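Local coordinates for protein ALDH21) (Physcomitrella patens subsp. patens, PDB 5N5S) that probably catalyses the NADP(+)-dependent, non-phosphorylating oxidation of D-glyceraldehyde 3-phosphate to 3-phosphoglycerate, at residues Ala68-Ala73 with Thr217-Leu222; Ser183-Trp188 with Leu261-Ser266; Val210-Ser215 with Leu242-Glu247. All coordinates share one frame; numbering follows the deposited sequence.

All three contacts are mainly buried, and contact 2 lies nearest the centre of the chain. Contacts 2 and 3 both reach one largely parallel sheet, in which strands 182-185 and 209-212 are neighbours. Both also touch NADP. Contact 2 joins two strands by a backbone ladder and meets the diphosphate, the nicotinamide and the adenosine ribose. Contact 3 joins a strand end to a loop and meets the 2'-phosphate, so its chemistry is largely polar. Contact 1 is purely apolar and has no part in binding the coenzyme. It links a separate small sheet to helix 219-229, which follows strand 209-212, and P218 also packs on P243 of contact 3.

Contact 1 (Ala68-Ala73 with Thr217-Leu222); sequences AKVPQA and TPLSAL
V70 on strand 66-71 and P218, beside helix 219-229, mark the closest backbone approach, with CA atoms 8.2 Å apart. That spacing leaves the contact entirely to side chains. It is a strand-on-helix packing. A small mixed sheet near the N-terminus lies here against a helix of the Rossmann-like coenzyme domain. Strand 66-71 runs between strands 38-44 and 55-59 of that sheet. In the extended strand, A68 and V70 point toward the helix and K69 points away. On the helical side, L222 N bonds to P218 O at 3.0 Å. P218 and L222 point toward the strand, while L219 starts off to the side and reaches it with its branch ends.

V70 has the largest share of the contact. Its CG1 stands anti to the backbone N (chi1 170°), which puts CG2 beside that N and directs both methyls at the helix. CG2 meets L219 CD1 at 3.7 Å, the two side chains crossing at a slant. It also reaches the P218 ring at CG, more loosely, at 4.2 Å. L222 comes to V70 tip to tip. A68 adds a single methyl, and A68 CB rests 3.8 Å from L219 CD2. L219 therefore divides its branches: CD1 serves mainly V70 and CD2 serves A68.

Other residues of the chain close the site. Y40 of strand 38-44 touches both A68 and L219, and I42 packs on V70. E125 of helix 115-126 takes a hydrogen bond from L219 N and is also hydrogen-bonded to S220 OG, which ties this segment to a second helix. L222 CD1 sits against both valine methyls, 3.8 Å from V70 CG1 and 3.8 Å from V70 CG2.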
loop_
_atom_site.group_PDB
_atom_site.type_symbol
_atom_site.label_atom_id
_atom_site.label_comp_id
_atom_site.label_asym_id
_atom_site.label_seq_id
_atom_site.Cartn_x
_atom_site.Cartn_y
_atom_site.Cartn_z
ATOM N N ALA B 68 -23.040 -19.816 37.793
ATOM C CA ALA B 68 -22.294 -20.743 36.947
ATOM C C ALA B 68 -21.120 -21.391 37.674
ATOM O O ALA B 68 -20.545 -20.796 38.589
ATOM C CB ALA B 68 -21.807 -20.039 35.691
ATOM N N LYS B 69 -20.772 -22.623 37.258
ATOM C CA LYS B 69 -19.653 -23.397 37.794
ATOM C C LYS B 69 -18.701 -23.750 36.658
ATOM O O LYS B 69 -19.109 -24.365 35.668
ATOM C CB LYS B 69 -20.132 -24.638 38.573
ATOM C CG LYS B 69 -20.558 -24.301 39.997
ATOM C CD LYS B 69 -20.758 -25.537 40.842
ATOM C CE LYS B 69 -21.101 -25.187 42.269
ATOM N NZ LYS B 69 -21.285 -26.405 43.106
ATOM N N VAL B 70 -17.443 -23.295 36.780
ATOM C CA VAL B 70 -16.398 -23.472 35.768
ATOM C C VAL B 70 -15.249 -24.365 36.300
ATOM O O VAL B 70 -14.717 -24.065 37.369
ATOM C CB VAL B 70 -15.897 -22.080 35.267
ATOM C CG1 VAL B 70 -14.654 -22.202 34.390
ATOM C CG2 VAL B 70 -16.999 -21.329 34.530
ATOM N N PRO B 71 -14.829 -25.435 35.568
ATOM C CA PRO B 71 -13.703 -26.268 36.047
ATOM C C PRO B 71 -12.402 -25.470 36.181
ATOM O O PRO B 71 -12.072 -24.665 35.296
ATOM C CB PRO B 71 -13.579 -27.360 34.973
ATOM C CG PRO B 71 -14.878 -27.348 34.250
ATOM C CD PRO B 71 -15.337 -25.931 34.272
ATOM N N GLN B 72 -11.694 -25.654 37.312
ATOM C CA GLN B 72 -10.436 -24.970 37.599
ATOM C C GLN B 72 -9.285 -25.745 36.960
ATOM O O GLN B 72 -9.067 -26.907 37.301
ATOM C CB GLN B 72 -10.241 -24.769 39.119
ATOM C CG GLN B 72 -9.027 -23.926 39.509
ATOM C CD GLN B 72 -9.204 -22.433 39.332
ATOM O OE1 GLN B 72 -9.092 -21.894 38.226
ATOM N NE2 GLN B 72 -9.362 -21.727 40.436
ATOM N N ALA B 73 -8.582 -25.105 36.000
ATOM C CA ALA B 73 -7.461 -25.703 35.270
ATOM C C ALA B 73 -6.226 -25.799 36.163
ATOM O O ALA B 73 -6.001 -24.939 37.018
ATOM C CB ALA B 73 -7.156 -24.907 33.997
ATOM N N THR B 217 -15.118 -13.101 34.871
ATOM C CA THR B 217 -15.914 -13.098 33.630
ATOM C C THR B 217 -15.411 -14.146 32.583
ATOM O O THR B 217 -15.000 -13.750 31.487
ATOM C CB THR B 217 -15.980 -11.673 33.027
ATOM O OG1 THR B 217 -14.679 -11.302 32.567
ATOM C CG2 THR B 217 -16.537 -10.620 33.993
ATOM N N PRO B 218 -15.461 -15.477 32.850
ATOM C CA PRO B 218 -14.918 -16.426 31.862
ATOM C C PRO B 218 -15.894 -17.003 30.841
ATOM O O PRO B 218 -15.447 -17.530 29.827
ATOM C CB PRO B 218 -14.345 -17.532 32.742
ATOM C CG PRO B 218 -15.231 -17.541 33.969
ATOM C CD PRO B 218 -15.887 -16.183 34.082
ATOM N N LEU B 219 -17.205 -16.955 31.133
ATOM C CA LEU B 219 -18.306 -17.529 30.353
ATOM C C LEU B 219 -18.333 -17.107 28.889
ATOM O O LEU B 219 -18.561 -17.959 28.032
ATOM C CB LEU B 219 -19.652 -17.226 31.035
ATOM C CG LEU B 219 -20.185 -18.173 32.137
ATOM C CD1 LEU B 219 -19.118 -18.575 33.150
ATOM C CD2 LEU B 219 -21.322 -17.531 32.876
ATOM N N SER B 220 -18.088 -15.808 28.602
ATOM C CA SER B 220 -18.056 -15.258 27.240
ATOM C C SER B 220 -16.981 -15.932 26.408
ATOM O O SER B 220 -17.245 -16.303 25.262
ATOM C CB SER B 220 -17.823 -13.755 27.270
ATOM O OG SER B 220 -18.937 -13.136 27.881
ATOM N N ALA B 221 -15.785 -16.127 27.003
ATOM C CA ALA B 221 -14.648 -16.798 26.374
ATOM C C ALA B 221 -14.916 -18.295 26.201
ATOM O O ALA B 221 -14.444 -18.887 25.236
ATOM C CB ALA B 221 -13.396 -16.583 27.203
ATOM N N LEU B 222 -15.677 -18.897 27.124
ATOM C CA LEU B 222 -16.013 -20.321 27.080
ATOM C C LEU B 222 -17.070 -20.643 26.034
ATOM O O LEU B 222 -17.039 -21.739 25.469
ATOM C CB LEU B 222 -16.398 -20.865 28.463
ATOM C CG LEU B 222 -15.282 -20.892 29.511
ATOM C CD1 LEU B 222 -15.834 -21.172 30.880
ATOM C CD2 LEU B 222 -14.205 -21.899 29.158
#

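Contact 2 (Ser183-Trp188 with Leu261-Ser266); sequences SMVSPW and LTFTGS. With NAP (NADP nicotinamide-adenine-dinucleotide phosphate), chain G.
V185 and F263 face each other across two neighbouring strands, with V185 CG1 3.7 Å from F263 CD1, at the edge of the phenyl ring. The same edge meets the coenzyme, where F263 CE1 lies 3.3 Å from O4B of the adenosine ribose. F263 and V185 point to the same face of the sheet; with CG anti to the backbone N (chi1 175°), the F263 ring lies beside the carbonyl carbon, and its edge comes to the ribose. Further along, T264 CG2 touches the nicotinamide ring, 3.5 Å from C3N. P187 crosses T264 at a slant, its CD 3.7 Å from T264 CG2.

Polar atoms just past the strand ends add hydrogen bonds to NADP. S186 O takes a hydrogen bond from O3B at 2.8 Å, and W188 N gives one to O2N at 3.1 Å. S266 grips O1A twice, through its backbone N and through OG, the latter at 2.7 Å. This is the Rossmann-like coenzyme domain of aldehyde dehydrogenases. G265 probably belongs to a GxGxxG-like strand-turn-helix, and S266 sits at the N-cap of helix 267-276. The helix end would probably favour the phosphate charge there.

Strands 182-185 and 260-264 run parallel, 6° apart, and their ladder fixes these groups. T262 N bonds almost straight to S183 O at 2.8 Å; V185 N to T262 O and T264 N to V185 O follow. On the opposite face from V185, M184 and T262 lie side by side. An alanine in place of F263 would probably open a gap beside V185 and cost the ribose its contact with the ring edge. I269 and M273 of helix 267-276 pack on F263. K198 of helix 193-205 bonds OG1 of both T262 and T264.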
loop_
_atom_site.group_PDB
_atom_site.type_symbol
_atom_site.label_atom_id
_atom_site.label_comp_id
_atom_site.label_asym_id
_atom_site.label_seq_id
_atom_site.Cartn_x
_atom_site.Cartn_y
_atom_site.Cartn_z
ATOM N N SER B 183 0.112 -16.240 23.525
ATOM C CA SER B 183 -0.433 -16.233 24.874
ATOM C C SER B 183 -1.374 -15.034 24.956
ATOM O O SER B 183 -0.984 -13.907 24.625
ATOM C CB SER B 183 0.673 -16.112 25.911
ATOM O OG SER B 183 0.109 -16.103 27.210
ATOM N N MET B 184 -2.618 -15.285 25.382
ATOM C CA MET B 184 -3.630 -14.241 25.499
ATOM C C MET B 184 -4.153 -14.118 26.910
ATOM O O MET B 184 -4.530 -15.108 27.536
ATOM C CB MET B 184 -4.791 -14.482 24.525
ATOM C CG MET B 184 -4.368 -14.542 23.099
ATOM S SD MET B 184 -5.654 -15.279 22.124
ATOM C CE MET B 184 -4.967 -15.053 20.537
ATOM N N VAL B 185 -4.145 -12.889 27.414
ATOM C CA VAL B 185 -4.644 -12.559 28.746
ATOM C C VAL B 185 -5.590 -11.366 28.554
ATOM O O VAL B 185 -5.173 -10.326 28.041
ATOM C CB VAL B 185 -3.512 -12.298 29.772
ATOM C CG1 VAL B 185 -4.089 -12.069 31.159
ATOM C CG2 VAL B 185 -2.505 -13.448 29.805
ATOM N N SER B 186 -6.876 -11.554 28.893
ATOM C CA SER B 186 -7.937 -10.563 28.697
ATOM C C SER B 186 -8.539 -10.027 30.021
ATOM O O SER B 186 -8.444 -10.719 31.037
ATOM C CB SER B 186 -9.023 -11.151 27.796
ATOM O OG SER B 186 -9.489 -12.397 28.295
ATOM N N PRO B 187 -9.168 -8.811 30.044
ATOM C CA PRO B 187 -9.729 -8.297 31.306
ATOM C C PRO B 187 -11.197 -8.686 31.535
ATOM O O PRO B 187 -11.756 -9.457 30.757
ATOM C CB PRO B 187 -9.561 -6.781 31.144
ATOM C CG PRO B 187 -9.723 -6.550 29.692
ATOM C CD PRO B 187 -9.393 -7.840 28.954
ATOM N N TRP B 188 -11.827 -8.126 32.580
ATOM C CA TRP B 188 -13.214 -8.432 32.906
ATOM C C TRP B 188 -14.264 -7.546 32.202
ATOM O O TRP B 188 -15.372 -8.034 31.990
ATOM C CB TRP B 188 -13.451 -8.428 34.452
ATOM C CG TRP B 188 -13.535 -7.056 35.073
ATOM C CD1 TRP B 188 -12.525 -6.368 35.680
ATOM C CD2 TRP B 188 -14.670 -6.178 35.068
ATOM N NE1 TRP B 188 -12.956 -5.113 36.042
ATOM C CE2 TRP B 188 -14.266 -4.964 35.666
ATOM C CE3 TRP B 188 -15.997 -6.298 34.610
ATOM C CZ2 TRP B 188 -15.133 -3.877 35.812
ATOM C CZ3 TRP B 188 -16.849 -5.215 34.740
ATOM C CH2 TRP B 188 -16.421 -4.027 35.344
ATOM N N LEU B 261 3.062 -12.575 23.496
ATOM C CA LEU B 261 2.177 -12.366 24.622
ATOM C C LEU B 261 1.340 -11.119 24.293
ATOM O O LEU B 261 1.889 -10.040 24.039
ATOM C CB LEU B 261 2.952 -12.174 25.954
ATOM C CG LEU B 261 2.166 -11.554 27.140
ATOM C CD1 LEU B 261 1.053 -12.490 27.644
ATOM C CD2 LEU B 261 3.094 -11.182 28.270
ATOM N N THR B 262 0.024 -11.283 24.249
ATOM C CA THR B 262 -0.886 -10.161 24.018
ATOM C C THR B 262 -1.747 -10.017 25.271
ATOM O O THR B 262 -2.492 -10.928 25.638
ATOM C CB THR B 262 -1.620 -10.224 22.653
ATOM O OG1 THR B 262 -2.520 -9.122 22.550
ATOM C CG2 THR B 262 -2.339 -11.545 22.390
ATOM N N PHE B 263 -1.558 -8.899 25.968
ATOM C CA PHE B 263 -2.248 -8.596 27.214
ATOM C C PHE B 263 -3.130 -7.370 27.130
ATOM O O PHE B 263 -2.714 -6.326 26.618
ATOM C CB PHE B 263 -1.221 -8.440 28.353
ATOM C CG PHE B 263 -1.769 -8.002 29.695
ATOM C CD1 PHE B 263 -2.238 -8.936 30.614
ATOM C CD2 PHE B 263 -1.802 -6.659 30.048
ATOM C CE1 PHE B 263 -2.736 -8.533 31.858
ATOM C CE2 PHE B 263 -2.307 -6.261 31.292
ATOM C CZ PHE B 263 -2.760 -7.204 32.189
ATOM N N THR B 264 -4.336 -7.489 27.703
ATOM C CA THR B 264 -5.314 -6.414 27.861
ATOM C C THR B 264 -5.698 -6.419 29.336
ATOM O O THR B 264 -6.187 -7.430 29.849
ATOM C CB THR B 264 -6.486 -6.530 26.869
ATOM O OG1 THR B 264 -5.974 -6.509 25.538
ATOM C CG2 THR B 264 -7.466 -5.378 26.993
ATOM N N GLY B 265 -5.386 -5.327 30.016
ATOM C CA GLY B 265 -5.642 -5.197 31.444
ATOM C C GLY B 265 -4.995 -3.972 32.048
ATOM O O GLY B 265 -4.689 -3.022 31.324
ATOM N N SER B 266 -4.840 -3.957 33.396
ATOM C CA SER B 266 -4.281 -2.818 34.133
ATOM C C SER B 266 -2.809 -2.576 33.837
ATOM O O SER B 266 -2.060 -3.532 33.618
ATOM C CB SER B 266 -4.499 -2.976 35.635
ATOM O OG SER B 266 -3.642 -3.966 36.177
HETATM P PA NAP G . -6.256 -6.751 35.518
HETATM O O1A NAP G . -4.856 -6.285 35.365
HETATM O O2A NAP G . -6.694 -6.932 36.977
HETATM O O5B NAP G . -6.457 -8.200 34.871
HETATM C C5B NAP G . -6.469 -8.540 33.471
HETATM C C4B NAP G . -6.148 -10.011 33.345
HETATM O O4B NAP G . -4.809 -10.269 33.832
HETATM C C3B NAP G . -7.063 -10.987 34.090
HETATM O O3B NAP G . -7.340 -12.110 33.258
HETATM C C2B NAP G . -6.235 -11.368 35.316
HETATM O O2B NAP G . -6.603 -12.592 35.987
HETATM C C1B NAP G . -4.836 -11.376 34.714
HETATM N N9A NAP G . -3.644 -11.330 35.562
HETATM C C8A NAP G . -3.396 -10.475 36.604
HETATM N N7A NAP G . -2.208 -10.617 37.139
HETATM C C5A NAP G . -1.630 -11.635 36.397
HETATM C C6A NAP G . -0.359 -12.250 36.447
HETATM N N6A NAP G . 0.603 -11.890 37.297
HETATM N N1A NAP G . -0.100 -13.238 35.556
HETATM C C2A NAP G . -1.050 -13.577 34.676
HETATM N N3A NAP G . -2.280 -13.067 34.530
HETATM C C4A NAP G . -2.509 -12.091 35.425
HETATM O O3 NAP G . -7.442 -5.911 34.852
HETATM P PN NAP G . -9.039 -5.936 34.943
HETATM O O1N NAP G . -9.456 -5.483 36.290
HETATM O O2N NAP G . -9.533 -7.238 34.445
HETATM O O5D NAP G . -9.392 -4.788 33.891
HETATM C C5D NAP G . -9.270 -3.383 34.228
HETATM C C4D NAP G . -8.076 -2.730 33.563
HETATM O O4D NAP G . -8.024 -3.103 32.164
HETATM C C3D NAP G . -8.111 -1.204 33.550
HETATM O O3D NAP G . -6.826 -0.640 33.797
HETATM C C2D NAP G . -8.605 -0.920 32.132
HETATM O O2D NAP G . -8.322 0.376 31.625
HETATM C C1D NAP G . -7.771 -1.975 31.351
HETATM N N1N NAP G . -8.374 -2.225 29.976
HETATM C C2N NAP G . -7.640 -1.907 28.812
HETATM C C3N NAP G . -8.262 -2.022 27.579
HETATM C C7N NAP G . -7.655 -1.592 26.258
HETATM O O7N NAP G . -8.241 -1.881 25.191
HETATM N N7N NAP G . -6.482 -0.950 26.278
HETATM C C4N NAP G . -9.585 -2.467 27.536
HETATM C C5N NAP G . -10.270 -2.777 28.700
HETATM C C6N NAP G . -9.646 -2.657 29.907
HETATM P P2B NAP G . -7.776 -12.744 37.066
HETATM O O1X NAP G . -8.768 -11.605 37.087
HETATM O O2X NAP G . -7.067 -12.971 38.423
HETATM O O3X NAP G . -8.383 -14.056 36.573
#

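Contact 3 (Val210-Ser215 with Leu242-Glu247); sequences VLKPAS and LPVSRE. With NAP (NADP nicotinamide-adenine-dinucleotide phosphate), chain G.
K212 and L242 bring their CA atoms to 5.2 Å, and with V244 they carry much of this contact. The backbone bond beside them runs from L242 N to L211 O at 2.9 Å. L242 crosses V210, methyl against methyl, CD1 to CG1.

K212 is the polar centre. Its chain bends at chi2 (-116°) and again at chi4, which brings NZ to the end of the V244 carbonyl. NZ bonds V244 O at 2.9 Å and P213 O at 2.8 Å, the second from above the carbonyl plane. It also bonds O2B, O3B and O3X of NADP, so five acceptors lie around one ammonium, whose three N-H groups must be shared among them. V244 CG2 packs on K212 CG and flanks the aliphatic part of the chain.

S215 and R246 complete the grip on the 2'-phosphate. S215 gives both N and OG to O3X, with OG at 2.7 Å. R246 NE holds O2X at 2.9 Å, and NH1 bonds O2A of the diphosphate. Adenine C8A lies over one guanidinium face, 3.4 Å above its plane. The 2'-phosphate is what NADP has and NAD lacks, so these bonds are consistent with use of NADP.

P213 and P243 cross at a slant, P213 CG against P243 CB. Strand 209-212 runs between strands 182-185 and 239-241, while A81 of helix 75-94 packs on V210 and L242.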
loop_
_atom_site.group_PDB
_atom_site.type_symbol
_atom_site.label_atom_id
_atom_site.label_comp_id
_atom_site.label_asym_id
_atom_site.label_seq_id
_atom_site.Cartn_x
_atom_site.Cartn_y
_atom_site.Cartn_z
ATOM N N VAL B 210 -3.370 -19.967 23.419
ATOM C CA VAL B 210 -3.811 -20.381 24.753
ATOM C C VAL B 210 -4.309 -19.101 25.418
ATOM O O VAL B 210 -3.528 -18.159 25.613
ATOM C CB VAL B 210 -2.754 -21.152 25.606
ATOM C CG1 VAL B 210 -3.403 -21.743 26.856
ATOM C CG2 VAL B 210 -2.079 -22.261 24.803
ATOM N N LEU B 211 -5.628 -19.044 25.681
ATOM C CA LEU B 211 -6.300 -17.879 26.257
ATOM C C LEU B 211 -6.645 -18.057 27.730
ATOM O O LEU B 211 -7.296 -19.034 28.102
ATOM C CB LEU B 211 -7.549 -17.477 25.423
ATOM C CG LEU B 211 -8.566 -16.493 26.045
ATOM C CD1 LEU B 211 -8.232 -15.054 25.733
ATOM C CD2 LEU B 211 -9.946 -16.775 25.558
ATOM N N LYS B 212 -6.202 -17.090 28.559
ATOM C CA LYS B 212 -6.486 -17.014 29.980
ATOM C C LYS B 212 -7.447 -15.829 30.184
ATOM O O LYS B 212 -7.000 -14.681 30.304
ATOM C CB LYS B 212 -5.195 -16.865 30.811
ATOM C CG LYS B 212 -5.414 -16.847 32.326
ATOM C CD LYS B 212 -5.001 -15.489 32.880
ATOM C CE LYS B 212 -5.492 -15.215 34.276
ATOM N NZ LYS B 212 -6.961 -14.980 34.314
ATOM N N PRO B 213 -8.781 -16.077 30.182
ATOM C CA PRO B 213 -9.720 -14.971 30.430
ATOM C C PRO B 213 -9.789 -14.631 31.921
ATOM O O PRO B 213 -9.289 -15.402 32.746
ATOM C CB PRO B 213 -11.052 -15.511 29.901
ATOM C CG PRO B 213 -10.947 -16.992 30.042
ATOM C CD PRO B 213 -9.490 -17.372 30.037
ATOM N N ALA B 214 -10.396 -13.470 32.270
ATOM C CA ALA B 214 -10.546 -13.038 33.660
ATOM C C ALA B 214 -11.438 -14.022 34.426
ATOM O O ALA B 214 -12.479 -14.426 33.907
ATOM C CB ALA B 214 -11.125 -11.636 33.712
ATOM N N SER B 215 -10.992 -14.450 35.632
ATOM C CA SER B 215 -11.680 -15.408 36.509
ATOM C C SER B 215 -13.121 -15.021 36.814
ATOM O O SER B 215 -13.982 -15.896 36.883
ATOM C CB SER B 215 -10.913 -15.584 37.815
ATOM O OG SER B 215 -9.680 -16.246 37.598
ATOM N N LEU B 242 -8.305 -21.490 29.262
ATOM C CA LEU B 242 -8.098 -21.897 30.648
ATOM C C LEU B 242 -8.296 -20.741 31.644
ATOM O O LEU B 242 -7.349 -20.000 31.936
ATOM C CB LEU B 242 -6.727 -22.593 30.827
ATOM C CG LEU B 242 -6.295 -23.602 29.758
ATOM C CD1 LEU B 242 -4.821 -23.848 29.827
ATOM C CD2 LEU B 242 -7.065 -24.907 29.869
ATOM N N PRO B 243 -9.531 -20.560 32.165
ATOM C CA PRO B 243 -9.757 -19.494 33.152
ATOM C C PRO B 243 -9.201 -19.891 34.518
ATOM O O PRO B 243 -9.770 -20.741 35.218
ATOM C CB PRO B 243 -11.284 -19.319 33.163
ATOM C CG PRO B 243 -11.840 -20.363 32.225
ATOM C CD PRO B 243 -10.758 -21.345 31.941
ATOM N N VAL B 244 -8.031 -19.334 34.850
ATOM C CA VAL B 244 -7.316 -19.569 36.109
ATOM C C VAL B 244 -7.085 -18.244 36.813
ATOM O O VAL B 244 -7.119 -17.193 36.168
ATOM C CB VAL B 244 -5.986 -20.373 35.954
ATOM C CG1 VAL B 244 -6.260 -21.837 35.665
ATOM C CG2 VAL B 244 -5.055 -19.763 34.905
ATOM N N SER B 245 -6.851 -18.288 38.131
ATOM C CA SER B 245 -6.563 -17.083 38.894
ATOM C C SER B 245 -5.139 -16.611 38.553
ATOM O O SER B 245 -4.312 -17.416 38.100
ATOM C CB SER B 245 -6.717 -17.342 40.389
ATOM O OG SER B 245 -6.997 -16.133 41.073
ATOM N N ARG B 246 -4.869 -15.308 38.751
ATOM C CA ARG B 246 -3.586 -14.656 38.463
ATOM C C ARG B 246 -2.352 -15.316 39.114
ATOM O O ARG B 246 -1.257 -15.243 38.548
ATOM C CB ARG B 246 -3.642 -13.163 38.811
ATOM C CG ARG B 246 -4.080 -12.791 40.227
ATOM C CD ARG B 246 -4.315 -11.294 40.344
ATOM N NE ARG B 246 -5.489 -10.854 39.580
ATOM C CZ ARG B 246 -5.667 -9.623 39.109
ATOM N NH1 ARG B 246 -6.757 -9.325 38.415
ATOM N NH2 ARG B 246 -4.747 -8.687 39.310
ATOM N N GLU B 247 -2.537 -15.968 40.279
ATOM C CA GLU B 247 -1.489 -16.662 41.029
ATOM C C GLU B 247 -1.026 -17.959 40.331
ATOM O O GLU B 247 0.084 -18.435 40.594
ATOM C CB GLU B 247 -1.999 -16.981 42.445
ATOM C CG GLU B 247 -0.928 -16.922 43.518
ATOM C CD GLU B 247 -1.402 -16.380 44.854
ATOM O OE1 GLU B 247 -1.327 -17.132 45.853
ATOM O OE2 GLU B 247 -1.841 -15.207 44.907
HETATM P PA NAP G . -6.256 -6.751 35.518
HETATM O O1A NAP G . -4.856 -6.285 35.365
HETATM O O2A NAP G . -6.694 -6.932 36.977
HETATM O O5B NAP G . -6.457 -8.200 34.871
HETATM C C5B NAP G . -6.469 -8.540 33.471
HETATM C C4B NAP G . -6.148 -10.011 33.345
HETATM O O4B NAP G . -4.809 -10.269 33.832
HETATM C C3B NAP G . -7.063 -10.987 34.090
HETATM O O3B NAP G . -7.340 -12.110 33.258
HETATM C C2B NAP G . -6.235 -11.368 35.316
HETATM O O2B NAP G . -6.603 -12.592 35.987
HETATM C C1B NAP G . -4.836 -11.376 34.714
HETATM N N9A NAP G . -3.644 -11.330 35.562
HETATM C C8A NAP G . -3.396 -10.475 36.604
HETATM N N7A NAP G . -2.208 -10.617 37.139
HETATM C C5A NAP G . -1.630 -11.635 36.397
HETATM C C6A NAP G . -0.359 -12.250 36.447
HETATM N N6A NAP G . 0.603 -11.890 37.297
HETATM N N1A NAP G . -0.100 -13.238 35.556
HETATM C C2A NAP G . -1.050 -13.577 34.676
HETATM N N3A NAP G . -2.280 -13.067 34.530
HETATM C C4A NAP G . -2.509 -12.091 35.425
HETATM O O3 NAP G . -7.442 -5.911 34.852
HETATM P PN NAP G . -9.039 -5.936 34.943
HETATM O O1N NAP G . -9.456 -5.483 36.290
HETATM O O2N NAP G . -9.533 -7.238 34.445
HETATM O O5D NAP G . -9.392 -4.788 33.891
HETATM C C5D NAP G . -9.270 -3.383 34.228
HETATM C C4D NAP G . -8.076 -2.730 33.563
HETATM O O4D NAP G . -8.024 -3.103 32.164
HETATM C C3D NAP G . -8.111 -1.204 33.550
HETATM O O3D NAP G . -6.826 -0.640 33.797
HETATM C C2D NAP G . -8.605 -0.920 32.132
HETATM O O2D NAP G . -8.322 0.376 31.625
HETATM C C1D NAP G . -7.771 -1.975 31.351
HETATM N N1N NAP G . -8.374 -2.225 29.976
HETATM C C2N NAP G . -7.640 -1.907 28.812
HETATM C C3N NAP G . -8.262 -2.022 27.579
HETATM C C7N NAP G . -7.655 -1.592 26.258
HETATM O O7N NAP G . -8.241 -1.881 25.191
HETATM N N7N NAP G . -6.482 -0.950 26.278
HETATM C C4N NAP G . -9.585 -2.467 27.536
HETATM C C5N NAP G . -10.270 -2.777 28.700
HETATM C C6N NAP G . -9.646 -2.657 29.907
HETATM P P2B NAP G . -7.776 -12.744 37.066
HETATM O O1X NAP G . -8.768 -11.605 37.087
HETATM O O2X NAP G . -7.067 -12.971 38.423
HETATM O O3X NAP G . -8.383 -14.056 36.573
#